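PDB 3KDR: HK97 Family Phage Portal Protein from Corynebacterium diphtheriae, which probably forms the twelve-subunit ring of the portal through which phage DNA passes into and out of the capsid. Local coordinates for residues C[118-126]-C[261-270]; C[247-255]-C[288-296]. All blocks are in the same frame, centred on the assembly; numbering follows the deposited sequence.

Contact 1: residues C[118-126]-C[261-270]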
# COMPACT_ATOMS: atom_id res chain seq x y z
N GLU C 118 -18.94 62.32 -6.32
CA GLU C 118 -20.18 61.71 -6.70
C GLU C 118 -19.87 60.25 -6.87
O GLU C 118 -20.72 59.48 -7.34
CB GLU C 118 -20.70 62.28 -8.02
CG GLU C 118 -21.70 63.49 -8.01
CD GLU C 118 -22.60 63.63 -6.71
OE1 GLU C 118 -23.67 62.94 -6.58
OE2 GLU C 118 -22.26 64.47 -5.83
N VAL C 119 -18.68 59.84 -6.46
CA VAL C 119 -18.18 58.54 -6.82
C VAL C 119 -17.33 57.97 -5.71
O VAL C 119 -16.70 58.73 -5.01
CB VAL C 119 -17.35 58.69 -8.13
CG1 VAL C 119 -15.88 58.69 -7.85
CG2 VAL C 119 -17.73 57.66 -9.13
N CYS C 120 -17.30 56.66 -5.57
CA CYS C 120 -16.33 56.02 -4.64
C CYS C 120 -15.64 54.85 -5.25
O CYS C 120 -16.28 53.89 -5.62
CB CYS C 120 -17.02 55.52 -3.41
SG CYS C 120 -16.00 54.56 -2.26
N ILE C 121 -14.32 54.92 -5.34
CA ILE C 121 -13.58 53.95 -6.11
C ILE C 121 -12.75 53.12 -5.20
O ILE C 121 -12.04 53.68 -4.40
CB ILE C 121 -12.66 54.62 -7.09
CG1 ILE C 121 -13.50 55.12 -8.25
CG2 ILE C 121 -11.55 53.64 -7.57
CD1 ILE C 121 -12.77 56.11 -9.10
N PHE C 122 -12.80 51.80 -5.37
CA PHE C 122 -12.13 50.85 -4.53
C PHE C 122 -10.95 50.24 -5.25
O PHE C 122 -11.06 49.86 -6.38
CB PHE C 122 -13.06 49.71 -4.27
CG PHE C 122 -14.27 50.07 -3.50
CD1 PHE C 122 -14.27 49.95 -2.14
CD2 PHE C 122 -15.43 50.45 -4.13
CE1 PHE C 122 -15.37 50.22 -1.38
CE2 PHE C 122 -16.56 50.73 -3.37
CZ PHE C 122 -16.52 50.61 -2.00
N VAL C 123 -9.83 50.09 -4.56
CA VAL C 123 -8.63 49.46 -5.13
C VAL C 123 -8.42 48.09 -4.51
O VAL C 123 -8.46 47.95 -3.31
CB VAL C 123 -7.40 50.29 -4.81
CG1 VAL C 123 -6.16 49.59 -5.21
CG2 VAL C 123 -7.49 51.65 -5.47
N GLY C 124 -8.17 47.08 -5.32
CA GLY C 124 -8.20 45.73 -4.82
C GLY C 124 -6.95 45.34 -4.10
O GLY C 124 -6.33 46.17 -3.52
N ILE C 125 -6.60 44.06 -4.19
CA ILE C 125 -5.38 43.54 -3.59
C ILE C 125 -4.27 43.29 -4.60
O ILE C 125 -3.12 43.05 -4.22
CB ILE C 125 -5.69 42.29 -2.81
CG1 ILE C 125 -6.21 41.19 -3.74
CG2 ILE C 125 -6.73 42.59 -1.79
CD1 ILE C 125 -6.68 39.95 -3.01
N HIS C 126 -4.61 43.39 -5.88
CA HIS C 126 -3.63 43.30 -6.97
C HIS C 126 -4.27 43.90 -8.20
O HIS C 126 -5.21 44.63 -8.08
CB HIS C 126 -3.17 41.85 -7.20
CG HIS C 126 -4.28 40.84 -7.22
ND1 HIS C 126 -5.40 40.94 -8.03
CD2 HIS C 126 -4.42 39.68 -6.54
CE1 HIS C 126 -6.18 39.90 -7.83
NE2 HIS C 126 -5.60 39.11 -6.94
N PRO C 261 -8.66 39.38 2.85
CA PRO C 261 -7.94 40.42 2.16
C PRO C 261 -8.86 41.31 1.34
O PRO C 261 -8.68 42.51 1.31
CB PRO C 261 -6.96 39.64 1.29
CG PRO C 261 -7.17 38.21 1.65
CD PRO C 261 -7.87 38.15 2.89
N LEU C 262 -9.84 40.75 0.67
CA LEU C 262 -10.76 41.57 -0.07
C LEU C 262 -11.63 42.36 0.85
O LEU C 262 -11.98 43.44 0.58
CB LEU C 262 -11.68 40.73 -0.93
CG LEU C 262 -10.96 40.07 -2.08
CD1 LEU C 262 -11.77 38.83 -2.53
CD2 LEU C 262 -10.79 41.12 -3.15
N MSE C 263 -12.03 41.78 1.95
CA MSE C 263 -12.92 42.48 2.83
C MSE C 263 -12.14 43.61 3.42
O MSE C 263 -12.64 44.70 3.55
CB MSE C 263 -13.41 41.58 3.94
CG MSE C 263 -14.30 40.50 3.46
SE MSE C 263 -15.00 39.41 4.92
CE MSE C 263 -13.60 39.55 6.24
N SER C 264 -10.88 43.32 3.74
CA SER C 264 -9.98 44.32 4.30
C SER C 264 -9.78 45.50 3.39
O SER C 264 -9.70 46.61 3.85
CB SER C 264 -8.64 43.71 4.63
OG SER C 264 -8.72 42.98 5.84
N ALA C 265 -9.69 45.26 2.10
CA ALA C 265 -9.48 46.32 1.12
C ALA C 265 -10.71 47.22 0.99
O ALA C 265 -10.60 48.43 0.83
CB ALA C 265 -9.15 45.70 -0.22
N ILE C 266 -11.88 46.59 0.99
CA ILE C 266 -13.14 47.28 0.84
C ILE C 266 -13.32 48.13 2.08
O ILE C 266 -13.61 49.31 1.99
CB ILE C 266 -14.29 46.28 0.64
CG1 ILE C 266 -14.12 45.63 -0.74
CG2 ILE C 266 -15.60 46.94 0.66
CD1 ILE C 266 -15.06 44.48 -0.98
N GLU C 267 -13.07 47.55 3.24
CA GLU C 267 -13.21 48.25 4.51
C GLU C 267 -12.40 49.48 4.52
O GLU C 267 -12.85 50.52 5.01
CB GLU C 267 -12.69 47.43 5.66
CG GLU C 267 -13.71 46.51 6.25
CD GLU C 267 -13.10 45.48 7.19
OE1 GLU C 267 -11.84 45.38 7.29
OE2 GLU C 267 -13.91 44.78 7.85
N ALA C 268 -11.18 49.34 4.00
CA ALA C 268 -10.19 50.39 4.02
C ALA C 268 -10.73 51.66 3.40
O ALA C 268 -10.51 52.75 3.94
CB ALA C 268 -9.02 49.97 3.29
N ARG C 269 -11.42 51.49 2.27
CA ARG C 269 -11.87 52.56 1.42
C ARG C 269 -13.06 53.14 2.07
O ARG C 269 -13.24 54.34 2.04
CB ARG C 269 -12.18 52.04 0.03
CG ARG C 269 -12.91 52.93 -0.90
CD ARG C 269 -12.14 54.17 -1.33
NE ARG C 269 -12.70 55.33 -0.67
CZ ARG C 269 -13.17 56.37 -1.28
NH1 ARG C 269 -13.15 56.47 -2.58
NH2 ARG C 269 -13.65 57.34 -0.56
N LEU C 270 -13.90 52.28 2.64
CA LEU C 270 -15.16 52.71 3.24
C LEU C 270 -14.86 53.47 4.48
O LEU C 270 -15.63 54.33 4.91
CB LEU C 270 -16.02 51.53 3.62
CG LEU C 270 -16.71 50.79 2.47
CD1 LEU C 270 -17.73 49.78 2.99
CD2 LEU C 270 -17.37 51.76 1.58
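Phe-122 and Ile-125 pack against Pro-261, Ile-266, Arg-269 and Leu-270 in a buried, largely apolar contact that sets an outermost strand of the small antiparallel sheet against the C-terminal half of helix 247-270. The segments run roughly antiparallel, at 146°, with axes 7.9 Å apart, and no hydrogen bond joins them. Phe-122 offers its ring edge to Leu-270: Leu-270 CD2 lies 3.9 Å from Phe-122 CZ. Ile-266 CG2 approaches Phe-122 CE1 obliquely at 3.9 Å, and Arg-269 CG also comes obliquely to the ring, 3.5 Å from Phe-122 CD1. With CG of Arg-269 anti to its amide nitrogen (chi1 168°), the chain leaves the helix toward the strand, then bends so that its guanidinium stands 48° from the Phe-122 ring plane. Cys-120 SG sits over one face of that guanidinium, toward its rim, and likewise toward the rim of one face of the Phe-122 ring. The charge itself is answered by Asp-274, in a salt bridge with NH2. At the other end Ile-125 CG2 rests 4.3 Å from Pro-261 CB and 4.2 Å from Ala-265 CB. Strand 76-83 pairs with 119-123 on one side, Trp-79 meeting Phe-122 edge-to-face, while Ile-121 makes backbone bonds to a second subunit. This is a helix packed on an antiparallel sheet, in the manner of alpha+beta folds, with a strand outermost only within its own chain.

Contact 2: residues C[247-255]-C[288-296]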
# COMPACT_ATOMS: atom_id res chain seq x y z
N ALA C 247 -18.45 22.54 8.80
CA ALA C 247 -18.76 23.72 8.00
C ALA C 247 -18.18 24.95 8.63
O ALA C 247 -17.76 25.85 7.94
CB ALA C 247 -20.32 23.86 7.81
N ALA C 248 -18.15 24.98 9.95
CA ALA C 248 -17.72 26.17 10.67
C ALA C 248 -16.23 26.44 10.46
O ALA C 248 -15.82 27.58 10.18
CB ALA C 248 -18.07 26.06 12.14
N SER C 249 -15.45 25.37 10.55
CA SER C 249 -14.03 25.41 10.25
C SER C 249 -13.71 25.70 8.83
O SER C 249 -12.76 26.40 8.57
CB SER C 249 -13.45 24.08 10.57
OG SER C 249 -14.24 23.53 11.59
N ARG C 250 -14.47 25.13 7.91
CA ARG C 250 -14.25 25.44 6.54
C ARG C 250 -14.51 26.90 6.28
O ARG C 250 -13.75 27.55 5.57
CB ARG C 250 -15.12 24.60 5.62
CG ARG C 250 -14.98 23.10 5.83
CD ARG C 250 -14.97 22.28 4.54
NE ARG C 250 -15.82 22.86 3.49
CZ ARG C 250 -15.60 22.77 2.17
NH1 ARG C 250 -16.44 23.35 1.32
NH2 ARG C 250 -14.54 22.13 1.68
N MSE C 251 -15.57 27.43 6.86
CA MSE C 251 -15.87 28.83 6.68
C MSE C 251 -14.77 29.73 7.30
O MSE C 251 -14.38 30.73 6.69
CB MSE C 251 -17.29 29.16 7.21
CG MSE C 251 -17.82 30.55 6.91
SE MSE C 251 -17.72 31.06 5.07
CE MSE C 251 -19.45 30.45 4.49
N ILE C 252 -14.25 29.37 8.46
CA ILE C 252 -13.23 30.20 9.07
C ILE C 252 -11.98 30.23 8.19
O ILE C 252 -11.36 31.28 7.94
CB ILE C 252 -12.90 29.73 10.48
CG1 ILE C 252 -14.03 30.10 11.43
CG2 ILE C 252 -11.64 30.35 10.96
CD1 ILE C 252 -14.25 29.11 12.58
N GLU C 253 -11.62 29.08 7.70
CA GLU C 253 -10.48 28.96 6.85
C GLU C 253 -10.66 29.80 5.61
O GLU C 253 -9.74 30.48 5.15
CB GLU C 253 -10.42 27.52 6.44
CG GLU C 253 -9.42 27.22 5.43
CD GLU C 253 -8.00 27.42 5.96
OE1 GLU C 253 -7.76 27.07 7.18
OE2 GLU C 253 -7.13 27.88 5.13
N LEU C 254 -11.84 29.73 5.02
CA LEU C 254 -12.07 30.44 3.77
C LEU C 254 -11.97 31.94 4.02
O LEU C 254 -11.30 32.68 3.34
CB LEU C 254 -13.43 30.09 3.22
CG LEU C 254 -13.76 30.73 1.88
CD1 LEU C 254 -12.81 30.35 0.84
CD2 LEU C 254 -15.13 30.32 1.48
N VAL C 255 -12.68 32.38 5.04
CA VAL C 255 -12.64 33.76 5.45
C VAL C 255 -11.24 34.19 5.82
O VAL C 255 -10.79 35.24 5.36
CB VAL C 255 -13.52 33.98 6.69
CG1 VAL C 255 -13.35 35.34 7.22
CG2 VAL C 255 -15.01 33.70 6.34
N PRO C 288 -17.95 38.72 9.79
CA PRO C 288 -17.90 37.30 9.43
C PRO C 288 -18.52 36.40 10.48
O PRO C 288 -18.88 35.29 10.17
CB PRO C 288 -16.41 37.01 9.40
CG PRO C 288 -15.79 38.28 9.16
CD PRO C 288 -16.61 39.33 9.78
N ALA C 289 -18.59 36.85 11.73
CA ALA C 289 -19.18 36.08 12.80
C ALA C 289 -20.62 35.81 12.43
O ALA C 289 -21.13 34.75 12.76
CB ALA C 289 -19.11 36.85 14.11
N ALA C 290 -21.25 36.78 11.76
CA ALA C 290 -22.63 36.66 11.28
C ALA C 290 -22.82 35.47 10.38
O ALA C 290 -23.91 34.85 10.41
CB ALA C 290 -23.04 37.91 10.50
N LEU C 291 -21.81 35.17 9.57
CA LEU C 291 -21.89 34.02 8.70
C LEU C 291 -21.94 32.75 9.52
O LEU C 291 -22.68 31.83 9.18
CB LEU C 291 -20.68 33.91 7.80
CG LEU C 291 -20.48 35.01 6.77
CD1 LEU C 291 -19.04 34.91 6.32
CD2 LEU C 291 -21.50 34.89 5.66
N LEU C 292 -21.15 32.70 10.58
CA LEU C 292 -21.14 31.52 11.44
C LEU C 292 -22.43 31.29 12.24
O LEU C 292 -22.86 30.16 12.45
CB LEU C 292 -19.96 31.61 12.40
CG LEU C 292 -18.70 30.84 12.02
CD1 LEU C 292 -18.53 30.85 10.56
CD2 LEU C 292 -17.53 31.43 12.68
N ASP C 293 -23.04 32.38 12.69
CA ASP C 293 -24.31 32.32 13.42
C ASP C 293 -25.44 31.79 12.57
O ASP C 293 -26.32 31.11 13.10
CB ASP C 293 -24.70 33.71 13.92
CG ASP C 293 -23.71 34.25 14.99
OD1 ASP C 293 -22.72 33.53 15.33
OD2 ASP C 293 -23.92 35.40 15.48
N ALA C 294 -25.40 32.10 11.27
CA ALA C 294 -26.39 31.64 10.31
C ALA C 294 -26.36 30.13 10.18
O ALA C 294 -27.40 29.50 9.94
CB ALA C 294 -26.13 32.26 8.99
N ILE C 295 -25.17 29.53 10.35
CA ILE C 295 -25.06 28.07 10.33
C ILE C 295 -25.85 27.53 11.46
O ILE C 295 -25.60 27.93 12.60
CB ILE C 295 -23.67 27.57 10.58
CG1 ILE C 295 -22.74 27.95 9.43
CG2 ILE C 295 -23.72 26.10 10.77
CD1 ILE C 295 -21.27 27.95 9.83
N PRO C 296 -26.81 26.64 11.15
CA PRO C 296 -27.58 25.91 12.16
C PRO C 296 -26.74 24.92 12.99
O PRO C 296 -25.58 24.62 12.65
CB PRO C 296 -28.60 25.13 11.30
CG PRO C 296 -28.66 25.83 10.02
CD PRO C 296 -27.28 26.34 9.79
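Leu-292, Met-251 (selenomethionine) and Ile-295 carry an antiparallel helix pair in which the short C-terminal helix 289-294 lies beside the first turns of helix 247-270. The axes run 10.3 Å apart at 163°, and apolar side chains meet without a hydrogen bond across the pair. Leu-292, which has the most surface buried here, divides its two methyl groups between neighbours: CD1 comes within 3.7 Å of Met-251 CG, whereas CD2 faces Ile-252 CG1 at 3.9 Å. The Met-251 and Leu-292 chains lie alongside with their ends pointing opposite ways, while Ile-252 lies across Leu-292. Met-251 has CG anti to the backbone nitrogen (chi1 -172°) and then bends at chi2 (51°), which carries its selenium to 4.3 Å from Leu-291 CD1. Thr-30 of helix 18-33 touches both Met-251 and Leu-291. Beyond the end of the short helix, Ile-295 reaches back with CD1 to Ala-248, 4.1 Å from its CA. Neighbouring subunits share the layer: Thr-256 of the third subunit packs on Ile-295, and Pro-296 of the second subunit on Leu-292, so the pair borders two neighbouring subunits. At the opposite end of the pair the packing is finished by Val-255, whose CG1 lies 4.1 Å from Pro-288 CB and whose CG2 lies 4.2 Å from Leu-291 CD1.

Overall arrangement
Helix 247-270 serves both contacts, its first turns in contact 2 and its last in contact 1, with the centres of the two 22 Å apart. Along the chain the segments alternate, 118-126, 247-255, 261-270 and 288-296, so the contacts interlock rather than follow one another. They also touch directly: CE of selenomethionine Met-263 packs on Pro-288 CG at 3.9 Å. One helix, kinked at 261-262 where its contact 1 segment begins, thereby ties strand 119-123 to helix 289-294. Because both contacts also reach the second subunit, this helix contributes along much of its length to the joints between neighbours in the twelve-chain assembly, which is probably the portal ring.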